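Long-range contacts in GlcNAc Inducible Gene 2, GIG2 (Candida albicans, PDB 6AKZ), which binds an iron(III) ion and is probably an oxygenase of the DUF1479 family, built on a cupin-type fold and induced by N-acetylglucosamine: residues S197-W201 against F312-P317; W218-F224 against L278-A283; R229-K233 against S378-I382; T271-P276 against G334-I338. All coordinates share one frame. Numbering follows the deposited sequence.

Interaction 1: residues S197-W201 against F312-P317; sequences SIERW and FPGTVP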
loop_
_atom_site.group_PDB
_atom_site.type_symbol
_atom_site.label_atom_id
_atom_site.label_comp_id
_atom_site.label_asym_id
_atom_site.label_seq_id
_atom_site.Cartn_x
_atom_site.Cartn_y
_atom_site.Cartn_z
ATOM N N SER A 197 -6.891 7.010 7.028
ATOM C CA SER A 197 -8.065 7.829 6.607
ATOM C C SER A 197 -7.749 9.311 6.522
ATOM O O SER A 197 -7.802 9.910 5.450
ATOM C CB SER A 197 -9.236 7.510 7.572
ATOM O OG SER A 197 -10.493 7.858 7.034
ATOM N N ILE A 198 -7.360 9.932 7.642
ATOM C CA ILE A 198 -7.181 11.391 7.729
ATOM C C ILE A 198 -5.680 11.847 7.783
ATOM O O ILE A 198 -5.414 12.992 7.523
ATOM C CB ILE A 198 -7.936 11.980 8.981
ATOM C CG1 ILE A 198 -8.100 13.501 8.947
ATOM C CG2 ILE A 198 -7.176 11.659 10.279
ATOM C CD1 ILE A 198 -9.025 14.083 7.932
ATOM N N GLU A 199 -4.778 10.944 8.153
ATOM C CA GLU A 199 -3.350 11.244 8.307
ATOM C C GLU A 199 -2.629 12.028 7.202
ATOM O O GLU A 199 -1.752 12.842 7.494
ATOM C CB GLU A 199 -2.577 9.952 8.595
ATOM C CG GLU A 199 -2.609 9.520 10.053
ATOM C CD GLU A 199 -3.973 9.013 10.479
ATOM O OE1 GLU A 199 -4.880 8.949 9.622
ATOM O OE2 GLU A 199 -4.138 8.678 11.671
ATOM N N ARG A 200 -2.979 11.779 5.947
ATOM C CA ARG A 200 -2.315 12.440 4.822
ATOM C C ARG A 200 -2.399 13.954 4.953
ATOM O O ARG A 200 -1.560 14.607 4.525
ATOM C CB ARG A 200 -2.888 12.010 3.496
ATOM C CG ARG A 200 -2.635 10.549 3.162
ATOM C CD ARG A 200 -3.094 10.172 1.758
ATOM N NE ARG A 200 -2.785 8.839 1.309
ATOM C CZ ARG A 200 -3.343 7.720 1.739
ATOM N NH1 ARG A 200 -4.260 7.720 2.657
ATOM N NH2 ARG A 200 -2.976 6.568 1.223
ATOM N N TRP A 201 -3.496 14.424 5.508
ATOM C CA TRP A 201 -3.716 15.801 5.840
ATOM C C TRP A 201 -3.281 16.193 7.238
ATOM O O TRP A 201 -2.575 17.217 7.374
ATOM C CB TRP A 201 -5.175 16.122 5.679
ATOM C CG TRP A 201 -5.747 16.009 4.302
ATOM C CD1 TRP A 201 -5.687 16.936 3.313
ATOM C CD2 TRP A 201 -6.480 14.925 3.794
ATOM N NE1 TRP A 201 -6.376 16.488 2.212
ATOM C CE2 TRP A 201 -6.894 15.264 2.509
ATOM C CE3 TRP A 201 -6.904 13.722 4.340
ATOM C CZ2 TRP A 201 -7.663 14.403 1.732
ATOM C CZ3 TRP A 201 -7.704 12.907 3.600
ATOM C CH2 TRP A 201 -8.055 13.236 2.324
ATOM N N PHE A 312 -13.594 16.929 5.614
ATOM C CA PHE A 312 -12.594 16.037 5.013
ATOM C C PHE A 312 -13.358 14.813 4.514
ATOM O O PHE A 312 -13.554 13.820 5.238
ATOM C CB PHE A 312 -11.504 15.725 6.031
ATOM C CG PHE A 312 -10.526 16.821 6.160
ATOM C CD1 PHE A 312 -10.771 17.916 7.025
ATOM C CD2 PHE A 312 -9.408 16.855 5.359
ATOM C CE1 PHE A 312 -9.883 18.980 7.074
ATOM C CE2 PHE A 312 -8.507 17.926 5.426
ATOM C CZ PHE A 312 -8.759 19.000 6.282
ATOM N N PRO A 313 -13.951 14.952 3.328
ATOM C CA PRO A 313 -14.882 13.930 2.889
ATOM C C PRO A 313 -14.291 12.526 2.753
ATOM O O PRO A 313 -13.114 12.383 2.356
ATOM C CB PRO A 313 -15.361 14.448 1.546
ATOM C CG PRO A 313 -14.886 15.852 1.404
ATOM C CD PRO A 313 -13.748 16.030 2.345
ATOM N N GLY A 314 -15.065 11.527 3.160
ATOM C CA GLY A 314 -14.642 10.122 3.121
ATOM C C GLY A 314 -13.742 9.680 4.270
ATOM O O GLY A 314 -13.301 8.528 4.293
ATOM N N THR A 315 -13.516 10.552 5.256
ATOM C CA THR A 315 -12.593 10.246 6.361
ATOM C C THR A 315 -13.330 9.891 7.608
ATOM O O THR A 315 -14.404 10.454 7.869
ATOM C CB THR A 315 -11.629 11.412 6.709
ATOM O OG1 THR A 315 -12.368 12.521 7.213
ATOM C CG2 THR A 315 -10.709 11.866 5.525
ATOM N N VAL A 316 -12.740 8.983 8.379
ATOM C CA VAL A 316 -13.158 8.681 9.755
ATOM C C VAL A 316 -11.879 8.681 10.557
ATOM O O VAL A 316 -11.147 7.675 10.526
ATOM C CB VAL A 316 -13.876 7.332 9.836
ATOM C CG1 VAL A 316 -14.280 6.991 11.264
ATOM C CG2 VAL A 316 -15.118 7.379 8.941
ATOM N N PRO A 317 -11.548 9.829 11.223
ATOM C CA PRO A 317 -10.304 9.851 11.936
ATOM C C PRO A 317 -10.160 8.685 12.887
ATOM O O PRO A 317 -11.126 8.351 13.548
ATOM C CB PRO A 317 -10.357 11.182 12.683
ATOM C CG PRO A 317 -11.146 12.042 11.787
ATOM C CD PRO A 317 -12.206 11.132 11.270
#

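Interaction 2: residues W218-F224 against L278-A283; sequences WENWDAF and LKLSMA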
loop_
_atom_site.group_PDB
_atom_site.type_symbol
_atom_site.label_atom_id
_atom_site.label_comp_id
_atom_site.label_asym_id
_atom_site.label_seq_id
_atom_site.Cartn_x
_atom_site.Cartn_y
_atom_site.Cartn_z
ATOM N N TRP A 218 0.686 20.600 -8.375
ATOM C CA TRP A 218 0.433 19.158 -8.500
ATOM C C TRP A 218 1.176 18.501 -9.621
ATOM O O TRP A 218 1.599 17.336 -9.506
ATOM C CB TRP A 218 -1.070 18.821 -8.540
ATOM C CG TRP A 218 -1.789 19.248 -9.740
ATOM C CD1 TRP A 218 -2.615 20.379 -9.846
ATOM C CD2 TRP A 218 -1.812 18.617 -11.013
ATOM N NE1 TRP A 218 -3.103 20.484 -11.110
ATOM C CE2 TRP A 218 -2.656 19.407 -11.854
ATOM C CE3 TRP A 218 -1.223 17.460 -11.549
ATOM C CZ2 TRP A 218 -2.910 19.077 -13.155
ATOM C CZ3 TRP A 218 -1.500 17.132 -12.850
ATOM C CH2 TRP A 218 -2.356 17.911 -13.649
ATOM N N GLU A 219 1.442 19.215 -10.716
ATOM C CA GLU A 219 2.067 18.611 -11.860
ATOM C C GLU A 219 3.438 18.097 -11.547
ATOM O O GLU A 219 3.927 17.178 -12.224
ATOM C CB GLU A 219 2.198 19.609 -13.030
ATOM C CG GLU A 219 0.905 19.946 -13.713
ATOM C CD GLU A 219 0.169 21.158 -13.098
ATOM O OE1 GLU A 219 0.485 21.628 -11.944
ATOM O OE2 GLU A 219 -0.773 21.601 -13.810
ATOM N N ASN A 220 4.078 18.685 -10.554
ATOM C CA ASN A 220 5.398 18.245 -10.173
ATOM C C ASN A 220 5.453 17.302 -8.945
ATOM O O ASN A 220 6.557 17.056 -8.412
ATOM C CB ASN A 220 6.253 19.466 -9.989
ATOM C CG ASN A 220 6.594 20.054 -11.329
ATOM O OD1 ASN A 220 7.152 19.388 -12.211
ATOM N ND2 ASN A 220 6.220 21.248 -11.513
ATOM N N TRP A 221 4.298 16.851 -8.463
ATOM C CA TRP A 221 4.276 15.853 -7.363
ATOM C C TRP A 221 4.921 14.528 -7.823
ATOM O O TRP A 221 4.558 14.018 -8.881
ATOM C CB TRP A 221 2.872 15.608 -6.859
ATOM C CG TRP A 221 2.831 14.750 -5.661
ATOM C CD1 TRP A 221 3.410 15.002 -4.453
ATOM C CD2 TRP A 221 2.279 13.427 -5.577
ATOM N NE1 TRP A 221 3.241 13.915 -3.628
ATOM C CE2 TRP A 221 2.543 12.942 -4.298
ATOM C CE3 TRP A 221 1.607 12.594 -6.483
ATOM C CZ2 TRP A 221 2.090 11.688 -3.863
ATOM C CZ3 TRP A 221 1.225 11.324 -6.074
ATOM C CH2 TRP A 221 1.430 10.901 -4.762
ATOM N N ASP A 222 5.848 14.044 -7.026
ATOM C CA ASP A 222 6.628 12.847 -7.286
ATOM C C ASP A 222 6.201 11.860 -6.186
ATOM O O ASP A 222 6.651 11.920 -5.045
ATOM C CB ASP A 222 8.130 13.130 -7.208
ATOM C CG ASP A 222 8.957 11.953 -7.735
ATOM O OD1 ASP A 222 8.434 10.816 -7.724
ATOM O OD2 ASP A 222 10.095 12.218 -8.151
ATOM N N ALA A 223 5.436 10.874 -6.611
ATOM C CA ALA A 223 4.969 9.768 -5.705
ATOM C C ALA A 223 6.020 8.774 -5.220
ATOM O O ALA A 223 5.743 7.947 -4.325
ATOM C CB ALA A 223 3.864 8.995 -6.435
ATOM N N PHE A 224 7.201 8.907 -5.752
ATOM C CA PHE A 224 8.268 7.948 -5.532
ATOM C C PHE A 224 9.371 8.453 -4.663
ATOM O O PHE A 224 10.267 7.675 -4.371
ATOM C CB PHE A 224 8.753 7.353 -6.837
ATOM C CG PHE A 224 7.681 6.609 -7.519
ATOM C CD1 PHE A 224 7.447 5.260 -7.222
ATOM C CD2 PHE A 224 6.780 7.271 -8.360
ATOM C CE1 PHE A 224 6.397 4.578 -7.804
ATOM C CE2 PHE A 224 5.732 6.583 -8.947
ATOM C CZ PHE A 224 5.519 5.240 -8.628
ATOM N N LEU A 278 -1.829 7.808 -10.970
ATOM C CA LEU A 278 -1.417 8.036 -9.592
ATOM C C LEU A 278 -1.425 9.529 -9.230
ATOM O O LEU A 278 -2.005 9.932 -8.217
ATOM C CB LEU A 278 -0.042 7.353 -9.356
ATOM C CG LEU A 278 0.594 7.487 -8.010
ATOM C CD1 LEU A 278 -0.321 6.959 -6.923
ATOM C CD2 LEU A 278 1.904 6.638 -8.051
ATOM N N LYS A 279 -0.741 10.338 -10.042
ATOM C CA LYS A 279 -0.626 11.739 -9.808
ATOM C C LYS A 279 -1.955 12.439 -9.873
ATOM O O LYS A 279 -2.245 13.241 -8.966
ATOM C CB LYS A 279 0.344 12.408 -10.781
ATOM C CG LYS A 279 0.713 13.844 -10.482
ATOM C CD LYS A 279 1.467 14.437 -11.679
ATOM C CE LYS A 279 2.896 13.978 -11.744
ATOM N NZ LYS A 279 3.510 14.433 -13.011
ATOM N N LEU A 280 -2.747 12.228 -10.904
ATOM C CA LEU A 280 -4.047 12.906 -10.968
ATOM C C LEU A 280 -4.941 12.513 -9.822
ATOM O O LEU A 280 -5.683 13.353 -9.256
ATOM C CB LEU A 280 -4.736 12.641 -12.309
ATOM C CG LEU A 280 -4.105 13.234 -13.521
ATOM C CD1 LEU A 280 -4.887 12.923 -14.763
ATOM C CD2 LEU A 280 -3.899 14.715 -13.396
ATOM N N SER A 281 -4.930 11.223 -9.477
ATOM C CA SER A 281 -5.674 10.756 -8.333
ATOM C C SER A 281 -5.379 11.518 -7.017
ATOM O O SER A 281 -6.287 11.965 -6.327
ATOM C CB SER A 281 -5.535 9.262 -8.120
ATOM O OG SER A 281 -6.239 8.473 -9.091
ATOM N N MET A 282 -4.124 11.586 -6.655
ATOM C CA MET A 282 -3.763 12.218 -5.420
ATOM C C MET A 282 -3.884 13.758 -5.437
ATOM O O MET A 282 -4.140 14.358 -4.428
ATOM C CB MET A 282 -2.386 11.760 -4.927
ATOM C CG MET A 282 -2.320 10.291 -4.515
ATOM S SD MET A 282 -3.597 9.802 -3.349
ATOM C CE MET A 282 -3.325 10.872 -1.946
ATOM N N ALA A 283 -3.723 14.368 -6.579
ATOM C CA ALA A 283 -3.936 15.821 -6.692
ATOM C C ALA A 283 -5.400 16.031 -6.357
ATOM O O ALA A 283 -5.738 16.912 -5.615
ATOM C CB ALA A 283 -3.578 16.300 -8.082
#

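Interaction 3: residues R229-K233 against S378-I382; sequences RTYSK and SITNI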
loop_
_atom_site.group_PDB
_atom_site.type_symbol
_atom_site.label_atom_id
_atom_site.label_comp_id
_atom_site.label_asym_id
_atom_site.label_seq_id
_atom_site.Cartn_x
_atom_site.Cartn_y
_atom_site.Cartn_z
ATOM N N ARG A 229 8.057 10.868 3.573
ATOM C CA ARG A 229 7.183 9.738 3.938
ATOM C C ARG A 229 7.746 8.730 4.921
ATOM O O ARG A 229 7.002 8.088 5.658
ATOM C CB ARG A 229 6.723 9.029 2.650
ATOM C CG ARG A 229 5.344 8.424 2.854
ATOM C CD ARG A 229 4.794 7.958 1.544
ATOM N NE ARG A 229 3.421 7.517 1.727
ATOM C CZ ARG A 229 2.445 7.700 0.830
ATOM N NH1 ARG A 229 2.702 8.275 -0.372
ATOM N NH2 ARG A 229 1.237 7.285 1.108
ATOM N N THR A 230 9.083 8.594 4.880
ATOM C CA THR A 230 9.903 7.816 5.848
ATOM C C THR A 230 9.531 8.133 7.306
ATOM O O THR A 230 9.590 7.260 8.169
ATOM C CB THR A 230 11.414 7.985 5.471
ATOM O OG1 THR A 230 11.665 7.294 4.215
ATOM C CG2 THR A 230 12.359 7.361 6.498
ATOM N N TYR A 231 9.115 9.361 7.567
ATOM C CA TYR A 231 8.844 9.814 8.899
ATOM C C TYR A 231 7.348 10.103 9.153
ATOM O O TYR A 231 6.997 10.720 10.131
ATOM C CB TYR A 231 9.657 11.085 9.155
ATOM C CG TYR A 231 11.126 10.833 9.032
ATOM C CD1 TYR A 231 11.853 10.305 10.110
ATOM C CD2 TYR A 231 11.812 11.099 7.834
ATOM C CE1 TYR A 231 13.225 10.047 10.014
ATOM C CE2 TYR A 231 13.198 10.847 7.736
ATOM C CZ TYR A 231 13.883 10.307 8.862
ATOM O OH TYR A 231 15.258 10.011 8.806
ATOM N N SER A 232 6.498 9.687 8.224
ATOM C CA SER A 232 5.078 9.925 8.347
ATOM C C SER A 232 4.506 8.928 9.379
ATOM O O SER A 232 4.864 7.776 9.428
ATOM C CB SER A 232 4.368 9.768 6.988
ATOM O OG SER A 232 4.442 8.421 6.496
ATOM N N LYS A 233 3.531 9.423 10.123
ATOM C CA LYS A 233 2.744 8.667 11.096
ATOM C C LYS A 233 1.423 8.383 10.445
ATOM O O LYS A 233 0.648 9.315 10.235
ATOM C CB LYS A 233 2.553 9.523 12.339
ATOM C CG LYS A 233 3.841 9.872 13.025
ATOM C CD LYS A 233 3.617 10.813 14.203
ATOM C CE LYS A 233 3.033 10.044 15.372
ATOM N NZ LYS A 233 3.188 10.832 16.635
ATOM N N SER A 378 12.910 0.580 7.421
ATOM C CA SER A 378 12.770 2.050 7.658
ATOM C C SER A 378 12.364 2.327 9.027
ATOM O O SER A 378 11.880 1.450 9.772
ATOM C CB SER A 378 11.770 2.704 6.630
ATOM O OG SER A 378 10.447 2.365 6.987
ATOM N N ILE A 379 12.551 3.558 9.439
ATOM C CA ILE A 379 12.335 3.888 10.890
ATOM C C ILE A 379 10.929 3.567 11.433
ATOM O O ILE A 379 10.794 3.052 12.569
ATOM C CB ILE A 379 12.798 5.310 11.195
ATOM C CG1 ILE A 379 12.985 5.515 12.680
ATOM C CG2 ILE A 379 11.892 6.386 10.644
ATOM C CD1 ILE A 379 14.153 4.725 13.225
ATOM N N THR A 380 9.897 3.741 10.616
ATOM C CA THR A 380 8.503 3.466 11.087
ATOM C C THR A 380 8.163 1.968 10.940
ATOM O O THR A 380 7.035 1.628 11.215
ATOM C CB THR A 380 7.435 4.358 10.424
ATOM O OG1 THR A 380 7.378 4.119 8.996
ATOM C CG2 THR A 380 7.714 5.869 10.645
ATOM N N ASN A 381 9.092 1.153 10.399
ATOM C CA ASN A 381 8.945 -0.273 10.230
ATOM C C ASN A 381 9.746 -1.094 11.251
ATOM O O ASN A 381 9.731 -2.316 11.205
ATOM C CB ASN A 381 9.253 -0.701 8.804
ATOM C CG ASN A 381 8.045 -0.513 7.906
ATOM O OD1 ASN A 381 6.903 -0.577 8.422
ATOM N ND2 ASN A 381 8.238 -0.161 6.636
ATOM N N ILE A 382 10.455 -0.440 12.145
ATOM C CA ILE A 382 11.195 -1.224 13.162
ATOM C C ILE A 382 10.203 -1.962 14.076
ATOM O O ILE A 382 10.427 -3.142 14.459
ATOM C CB ILE A 382 12.170 -0.338 13.934
ATOM C CG1 ILE A 382 13.203 0.282 12.990
ATOM C CG2 ILE A 382 12.806 -1.148 15.038
ATOM C CD1 ILE A 382 14.103 -0.687 12.275
HETATM O O HOH W 1 5.426 5.882 7.865
HETATM O O HOH W 2 9.522 4.564 7.940
#

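Interaction 4: residues T271-P276 against G334-I338; sequences TLRVLP and GIISI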
loop_
_atom_site.group_PDB
_atom_site.type_symbol
_atom_site.label_atom_id
_atom_site.label_comp_id
_atom_site.label_asym_id
_atom_site.label_seq_id
_atom_site.Cartn_x
_atom_site.Cartn_y
_atom_site.Cartn_z
ATOM N N THR A 271 -11.839 -10.130 -8.758
ATOM C CA THR A 271 -10.457 -9.655 -8.656
ATOM C C THR A 271 -10.283 -8.276 -7.988
ATOM O O THR A 271 -10.847 -8.006 -6.928
ATOM C CB THR A 271 -9.773 -9.624 -10.037
ATOM O OG1 THR A 271 -10.641 -8.992 -10.988
ATOM C CG2 THR A 271 -9.456 -11.035 -10.506
ATOM N N LEU A 272 -9.487 -7.422 -8.632
ATOM C CA LEU A 272 -9.159 -6.097 -8.171
ATOM C C LEU A 272 -9.523 -5.090 -9.273
ATOM O O LEU A 272 -9.416 -5.397 -10.461
ATOM C CB LEU A 272 -7.652 -6.053 -7.894
ATOM C CG LEU A 272 -7.035 -4.724 -7.356
ATOM C CD1 LEU A 272 -7.532 -4.398 -5.986
ATOM C CD2 LEU A 272 -5.525 -4.854 -7.429
ATOM N N ARG A 273 -9.949 -3.930 -8.840
ATOM C CA ARG A 273 -10.205 -2.781 -9.682
ATOM C C ARG A 273 -9.308 -1.629 -9.149
ATOM O O ARG A 273 -9.135 -1.480 -7.983
ATOM C CB ARG A 273 -11.664 -2.389 -9.690
ATOM C CG ARG A 273 -12.505 -3.529 -10.204
ATOM C CD ARG A 273 -13.965 -3.354 -10.028
ATOM N NE ARG A 273 -14.516 -2.056 -10.320
ATOM C CZ ARG A 273 -14.846 -1.628 -11.512
ATOM N NH1 ARG A 273 -14.607 -2.344 -12.608
ATOM N NH2 ARG A 273 -15.389 -0.460 -11.620
ATOM N N VAL A 274 -8.778 -0.858 -10.077
ATOM C CA VAL A 274 -7.906 0.215 -9.739
ATOM C C VAL A 274 -8.223 1.466 -10.572
ATOM O O VAL A 274 -8.885 1.355 -11.608
ATOM C CB VAL A 274 -6.428 -0.171 -10.086
ATOM C CG1 VAL A 274 -5.946 -1.285 -9.194
ATOM C CG2 VAL A 274 -6.264 -0.628 -11.543
ATOM N N LEU A 275 -7.726 2.594 -10.140
ATOM C CA LEU A 275 -7.753 3.826 -10.922
ATOM C C LEU A 275 -6.304 4.063 -11.285
ATOM O O LEU A 275 -5.564 4.671 -10.506
ATOM C CB LEU A 275 -8.293 4.975 -10.077
ATOM C CG LEU A 275 -9.013 6.044 -10.843
ATOM C CD1 LEU A 275 -9.509 7.102 -9.843
ATOM C CD2 LEU A 275 -8.081 6.623 -11.832
ATOM N N PRO A 276 -5.895 3.695 -12.511
ATOM C CA PRO A 276 -4.499 3.641 -12.830
ATOM C C PRO A 276 -3.913 4.999 -13.240
ATOM O O PRO A 276 -3.397 5.214 -14.372
ATOM C CB PRO A 276 -4.460 2.552 -13.926
ATOM C CG PRO A 276 -5.717 2.851 -14.701
ATOM C CD PRO A 276 -6.715 3.022 -13.561
ATOM N N GLY A 334 -12.554 6.736 -14.113
ATOM C CA GLY A 334 -11.268 6.131 -14.263
ATOM C C GLY A 334 -11.046 4.719 -13.772
ATOM O O GLY A 334 -9.915 4.192 -13.918
ATOM N N ILE A 335 -12.043 4.140 -13.091
ATOM C CA ILE A 335 -11.923 2.860 -12.471
ATOM C C ILE A 335 -12.101 1.741 -13.496
ATOM O O ILE A 335 -13.049 1.729 -14.298
ATOM C CB ILE A 335 -12.921 2.689 -11.325
ATOM C CG1 ILE A 335 -12.783 3.823 -10.283
ATOM C CG2 ILE A 335 -12.695 1.399 -10.612
ATOM C CD1 ILE A 335 -14.015 3.948 -9.416
ATOM N N ILE A 336 -11.118 0.857 -13.510
ATOM C CA ILE A 336 -11.119 -0.313 -14.351
ATOM C C ILE A 336 -10.728 -1.546 -13.606
ATOM O O ILE A 336 -9.985 -1.513 -12.590
ATOM C CB ILE A 336 -10.171 -0.131 -15.569
ATOM C CG1 ILE A 336 -8.776 0.295 -15.151
ATOM C CG2 ILE A 336 -10.775 0.885 -16.503
ATOM C CD1 ILE A 336 -7.795 0.111 -16.280
ATOM N N SER A 337 -11.181 -2.685 -14.125
ATOM C CA SER A 337 -10.638 -3.968 -13.637
ATOM C C SER A 337 -9.231 -4.109 -14.063
ATOM O O SER A 337 -8.854 -3.601 -15.133
ATOM C CB SER A 337 -11.408 -5.159 -14.210
ATOM O OG SER A 337 -12.705 -5.119 -13.696
ATOM N N ILE A 338 -8.475 -4.896 -13.296
ATOM C CA ILE A 338 -7.158 -5.333 -13.823
ATOM C C ILE A 338 -7.323 -6.311 -14.983
ATOM O O ILE A 338 -8.413 -6.852 -15.184
ATOM C CB ILE A 338 -6.270 -5.928 -12.719
ATOM C CG1 ILE A 338 -6.960 -7.153 -12.098
ATOM C CG2 ILE A 338 -5.867 -4.805 -11.759
ATOM C CD1 ILE A 338 -6.018 -7.906 -11.224
#

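Interaction 1: residues S197-W201 against F312-P317
S197 opens the segment with the one direct hydrogen bond across the contact: V316 N donates to S197 OG at 2.9 Å and 167°, and the same hydroxyl is also bonded to Q321 O. I198 follows with CB toward the loop; its CD1 lies 3.5 Å from F312 CB and 3.7 Å from T315 CG2, while its CG2 is 4.0 Å from P317 CB. The loop 312-317 makes a type II beta turn from F312 to T315, with G314 at positive phi (80°) and T315 OG1 donating to F312 O at 2.6 Å. The turn leads toward strand 322-323, the partner of strand 192-193, which carries the iron ligand H192. Past E199 and R200, in the helix 199-202, W201 faces the turn again. The edge of F312 meets the face of its indole in a T-shaped pair, with F312 CE2 3.5 Å from W201 CG, the F312 ring and the five-membered ring of W201 having centroids 5.0 Å apart and planes at 68°; W201 NE1 is bonded to M286 O.

Interaction 2: residues W218-F224 against L278-A283
A 3-10 turn and the loop after it cross one side of the start of helix 278-287 here, two tryptophans packing along the helix with a lysine between them. K279 reaches out of the helix to donate from NZ to E219 O at 2.9 Å, and its aliphatic chain runs between W218 and W221: K279 CD is 3.6 Å from W218 O, and K279 CE is 3.3 Å from W221 O. W218 covers the next part of the helix, with CZ3 3.4 Å from L280 CD2 and CB 3.6 Å from A283 CB; its NE1 is bonded to S38 O. W221 meets L278 and M282, one helical turn apart, with CH2 3.8 Å from M282 CG. L278 CD2 then meets A223 CB at 3.5 Å and F224 CZ at 3.9 Å, beside an Asx turn, F224 N to D222 OD1 at 3.0 Å. Contacts at L278, K279, M282 and A283, with L280 at the side, are typical of a loop packed along one helix face, here mostly apolar.

Interaction 3: residues R229-K233 against S378-I382
Water carries the polar part of this contact, for no hydrogen bond joins the two segments directly. Water 2 donates to T230 O at 2.7 Å and accepts from T380 N at 2.8 Å; it also bonds to S378 OG at 2.6 Å and to T380 OG1 at 2.4 Å. Water 1 donates to S232 O at 2.5 Å and bonds to T380 OG1 at 2.9 Å, so the threonine hydroxyl meets both waters. Each segment also has bonds of its own: S232 N and S232 OG both donate to R229 O, at 3.1 and 2.7 Å, and N381 N donates to S378 O at 2.9 Å. Two loops of the cupin-type fold thus come together. Residues 229-233 precede strand 256-261, and residues 378-382 follow strand 367-371 and lead into helix 382-394; the two strands are neighbours in the large mixed sheet. Van der Waals contacts are few and fall on methyl groups. T380 CG2 sits 3.4 Å from T230 O and 3.6 Å from S232 O, while I379 CG2 lies 3.5 Å from T230 O and 3.9 Å from Y231 CE1. The phenol OH of Y231 is bonded to L165 N. Helix 466-474 touches Y231, K233, I379 and T380, and helix 445-460 touches I379 and I382, with only 196 Å² buried between the segments themselves.

Interaction 4: residues T271-P276 against G334-I338
Three backbone hydrogen bonds hold the antiparallel strands 272-274 and 336-337 together: V274 N to I336 O at 2.9 Å, I336 N to V274 O at 3.0 Å, and I338 N to L272 O at 3.0 Å. V274 and I336 form the hydrogen-bonded pair, and R273 and S337 the non-hydrogen-bonded pair next to it, with their CA atoms 4.2 Å apart. CA-H...O contacts from R273 CA to I336 O (3.2 Å) and from I335 CA to V274 O (3.5 Å) add to the ladder. R273 and S337 share one face; the guanidinium is covered on one of its faces by I335 CG2, 3.4 Å from R273 NH2, while R273 NE makes a salt bridge with E356. V274 and I336 share the other face (CG2 to CG1 4.5 Å); V274 CG2 also meets I338 CG2 at 4.2 Å, and P276 CD packs 3.8 Å from I336 CG1. At G334 a CB would clash with L275 CD2. Backbone bonding fixes the register, with R273 and S337 on one face and apolar V274 and I336 on the other; 272-274 is the middle strand, flanked by 336-337 and 355-357, and the side chain of L272 lies about 4 Å from that of the iron ligand H355.

In the fold
All four contacts belong to one Gig2-like region. Along the chain the first segments come in the order of interactions 1, 2, 3 and 4; the second segments come as 2, 1, 4 and 3, so most pairs interleave. Interaction 2 touches interaction 1 through R200 CD and M282 CE, 3.8 Å apart, and interaction 4 through S281 OG and L275 CD1, 3.6 Å apart, where strand 272-274 leads into helix 278-287. Interaction 3 meets interaction 1 through E199 CG and K233 O, 3.3 Å apart, but its centre is about 28 Å from that of interaction 4. Interactions 1, 2 and 4 thus form a connected series, with 4 nearest the iron, while interaction 3 lies away from it.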